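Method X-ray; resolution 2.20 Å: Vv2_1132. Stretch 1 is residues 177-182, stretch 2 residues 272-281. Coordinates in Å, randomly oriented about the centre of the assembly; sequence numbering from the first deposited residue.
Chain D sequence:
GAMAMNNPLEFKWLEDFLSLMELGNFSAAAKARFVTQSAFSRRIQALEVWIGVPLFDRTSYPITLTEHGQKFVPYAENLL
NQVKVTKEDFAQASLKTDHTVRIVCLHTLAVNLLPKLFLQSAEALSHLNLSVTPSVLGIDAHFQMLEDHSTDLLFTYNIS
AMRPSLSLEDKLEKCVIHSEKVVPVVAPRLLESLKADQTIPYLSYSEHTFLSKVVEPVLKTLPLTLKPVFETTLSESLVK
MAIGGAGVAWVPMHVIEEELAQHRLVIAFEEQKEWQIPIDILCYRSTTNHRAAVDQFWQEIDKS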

# COMPACT_ATOMS: atom_id res chain seq x y z
N ILE D 177 -40.48 -16.46 8.81
CA ILE D 177 -40.06 -17.59 9.64
C ILE D 177 -40.82 -17.60 10.95
O ILE D 177 -41.27 -18.65 11.41
N HIS D 178 -40.99 -16.43 11.55
CA HIS D 178 -41.43 -16.31 12.92
C HIS D 178 -41.96 -14.91 13.14
O HIS D 178 -41.36 -13.93 12.68
N SER D 179 -43.10 -14.82 13.82
CA SER D 179 -43.64 -13.57 14.33
C SER D 179 -43.72 -13.68 15.84
O SER D 179 -44.14 -14.71 16.38
N GLU D 180 -43.31 -12.62 16.53
CA GLU D 180 -43.21 -12.65 17.98
C GLU D 180 -43.15 -11.21 18.47
O GLU D 180 -43.33 -10.27 17.70
N LYS D 181 -42.90 -11.04 19.76
CA LYS D 181 -42.79 -9.73 20.36
C LYS D 181 -41.41 -9.54 20.96
O LYS D 181 -40.71 -10.51 21.31
N VAL D 182 -41.00 -8.29 21.06
CA VAL D 182 -39.83 -7.89 21.82
C VAL D 182 -40.33 -7.42 23.19
O VAL D 182 -41.08 -6.45 23.28
N GLN D 272 -49.23 -4.51 30.59
CA GLN D 272 -49.21 -3.58 29.46
C GLN D 272 -48.67 -4.27 28.20
O GLN D 272 -47.50 -4.14 27.82
N LYS D 273 -49.58 -4.98 27.51
CA LYS D 273 -49.18 -5.75 26.33
C LYS D 273 -48.71 -4.86 25.19
O LYS D 273 -47.92 -5.30 24.35
N GLU D 274 -49.17 -3.61 25.14
CA GLU D 274 -48.76 -2.69 24.09
C GLU D 274 -47.39 -2.08 24.33
O GLU D 274 -46.97 -1.21 23.57
N TRP D 275 -46.69 -2.50 25.39
CA TRP D 275 -45.27 -2.21 25.58
C TRP D 275 -44.39 -3.31 25.02
O TRP D 275 -43.16 -3.23 25.12
N GLN D 276 -45.00 -4.35 24.47
CA GLN D 276 -44.30 -5.43 23.79
C GLN D 276 -44.37 -5.16 22.29
O GLN D 276 -45.46 -5.02 21.73
N ILE D 277 -43.21 -5.08 21.65
CA ILE D 277 -43.09 -4.57 20.29
C ILE D 277 -43.12 -5.75 19.33
O ILE D 277 -42.26 -6.64 19.43
N PRO D 278 -44.05 -5.79 18.36
CA PRO D 278 -44.11 -6.90 17.41
C PRO D 278 -42.96 -6.86 16.42
O PRO D 278 -42.49 -5.79 16.03
N ILE D 279 -42.54 -8.04 15.98
CA ILE D 279 -41.36 -8.17 15.13
C ILE D 279 -41.48 -9.46 14.33
O ILE D 279 -42.03 -10.46 14.81
N ASP D 280 -40.99 -9.42 13.10
CA ASP D 280 -41.03 -10.57 12.19
C ASP D 280 -39.62 -10.95 11.80
O ASP D 280 -38.76 -10.08 11.63
N ILE D 281 -39.37 -12.24 11.65
CA ILE D 281 -38.09 -12.74 11.19
C ILE D 281 -38.30 -13.39 9.84
O ILE D 281 -39.08 -14.34 9.70

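Stretch 2 approaches its partner through a short 3-10 turn, and the turn contributes little packing: Gln272 and Glu274 make no contact, and the CA-to-CB bonds of Glu274 and Trp275 point away. Lys273 matters mainly for its carbonyl, with Lys181 NZ 3.9 Å from Lys273 O, too far for a hydrogen bond. Gln276, chi1 m and chi2 t, sets its CB sideways, 4.0 Å from Lys181 CB, so aliphatic carbon meets aliphatic carbon just before the strand begins.

From Ile277 the strands pair antiparallel, and side chains alternate between two faces. Ile277 (m, t) is buried opposite Val182 (t), their CB atoms 4.2 Å apart, in a pair locked by Val182 N to Ile277 O at 2.6 Å and Ile277 N to Val182 O at 3.0 Å. Pro278, with no amide hydrogen to give, occupies a non-hydrogen-bonded position, where its ring costs the ladder nothing. Lys181 (m, m, t) runs alongside it, CD 4.2 Å from Pro278 CB.

Ile279 returns to the face of Ile277. Its chi1 of -141° lies between wells, while chi2 is t; CD1 reaches diagonally to Val182 CG2 at 3.6 Å, and CG2 lies 3.8 Å from Glu180 CG. Glu180 (p, t) thus offers methylene carbon to the isoleucine, while its carboxylate oxygens find hydrogen bonds elsewhere in the structure.

Asp280, chi1 m, shares the other face with Pro278 and supplies the one side-chain hydrogen bond between the stretches: Ser179 OG, also on an m rotamer, donates to Asp280 OD1 at 3.0 Å. Ile281 (m, t) closes the apolar row. Its CB sits 4.3 Å from His178 CB, CG2 4.1 Å from Ile177 CB, and CD1 3.6 Å from Glu180 OE1. The rule is alternation: isoleucines build the buried face, while proline and aspartate occupy the more open one.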

# COMPACT_ATOMS: atom_id res chain seq x y z
CB ILE D 177 -38.54 -17.52 9.90
CG1 ILE D 177 -37.77 -17.78 8.61
CG2 ILE D 177 -38.16 -18.51 10.99
CD1 ILE D 177 -38.24 -18.99 7.89
CB HIS D 178 -40.28 -16.59 13.88
CG HIS D 178 -40.70 -17.24 15.16
ND1 HIS D 178 -39.79 -17.66 16.10
CD2 HIS D 178 -41.92 -17.53 15.65
CE1 HIS D 178 -40.44 -18.19 17.12
NE2 HIS D 178 -41.74 -18.12 16.87
CB SER D 179 -45.02 -13.27 13.73
OG SER D 179 -44.92 -12.61 12.48
CB GLU D 180 -41.97 -13.43 18.44
CG GLU D 180 -40.66 -12.78 18.01
CD GLU D 180 -39.42 -13.52 18.52
OE1 GLU D 180 -38.32 -13.32 17.95
OE2 GLU D 180 -39.55 -14.31 19.48
CB LYS D 181 -43.88 -9.51 21.42
CG LYS D 181 -45.31 -9.91 21.00
CD LYS D 181 -46.06 -8.75 20.31
CE LYS D 181 -47.58 -8.85 20.48
NZ LYS D 181 -48.12 -7.69 21.26
CB VAL D 182 -39.04 -6.79 21.10
CG1 VAL D 182 -38.01 -6.21 22.04
CG2 VAL D 182 -38.39 -7.35 19.82
CB GLN D 272 -48.40 -2.34 29.82
CG GLN D 272 -49.18 -1.35 30.64
CD GLN D 272 -48.56 -1.11 31.99
OE1 GLN D 272 -47.35 -1.25 32.15
NE2 GLN D 272 -49.37 -0.74 32.97
CB LYS D 273 -50.35 -6.61 25.85
CG LYS D 273 -51.31 -7.01 26.96
CD LYS D 273 -50.66 -7.96 27.96
CE LYS D 273 -50.28 -9.29 27.32
NZ LYS D 273 -50.13 -10.36 28.35
CB GLU D 274 -49.81 -1.59 23.91
CG GLU D 274 -49.76 -0.52 24.97
CD GLU D 274 -50.24 -1.01 26.31
OE1 GLU D 274 -51.23 -1.79 26.34
OE2 GLU D 274 -49.64 -0.64 27.34
CB TRP D 275 -44.97 -2.03 27.08
CG TRP D 275 -45.65 -0.86 27.69
CD1 TRP D 275 -46.65 -0.10 27.14
CD2 TRP D 275 -45.38 -0.28 28.97
NE1 TRP D 275 -47.01 0.90 28.00
CE2 TRP D 275 -46.25 0.81 29.13
CE3 TRP D 275 -44.48 -0.59 29.99
CZ2 TRP D 275 -46.25 1.60 30.28
CZ3 TRP D 275 -44.49 0.19 31.13
CH2 TRP D 275 -45.36 1.27 31.27
CB GLN D 276 -44.91 -6.78 24.16
CG GLN D 276 -45.32 -6.82 25.64
CD GLN D 276 -45.76 -8.19 26.13
OE1 GLN D 276 -45.63 -8.51 27.32
NE2 GLN D 276 -46.28 -9.00 25.23
CB ILE D 277 -41.82 -3.76 20.09
CG1 ILE D 277 -41.75 -2.62 21.11
CG2 ILE D 277 -41.80 -3.21 18.69
CD1 ILE D 277 -40.37 -2.12 21.35
CB PRO D 278 -45.44 -6.68 16.69
CG PRO D 278 -45.60 -5.20 16.67
CD PRO D 278 -45.03 -4.73 18.02
CB ILE D 279 -40.08 -8.12 16.00
CG1 ILE D 279 -39.00 -7.33 15.31
CG2 ILE D 279 -39.58 -9.50 16.39
CD1 ILE D 279 -37.94 -6.99 16.27
CB ASP D 280 -41.84 -10.28 10.91
CG ASP D 280 -43.11 -9.49 11.16
OD1 ASP D 280 -43.88 -9.85 12.08
OD2 ASP D 280 -43.35 -8.51 10.42
CB ILE D 281 -37.48 -13.74 12.19
CG1 ILE D 281 -37.00 -12.99 13.44
CG2 ILE D 281 -36.32 -14.46 11.53
CD1 ILE D 281 -36.89 -13.86 14.66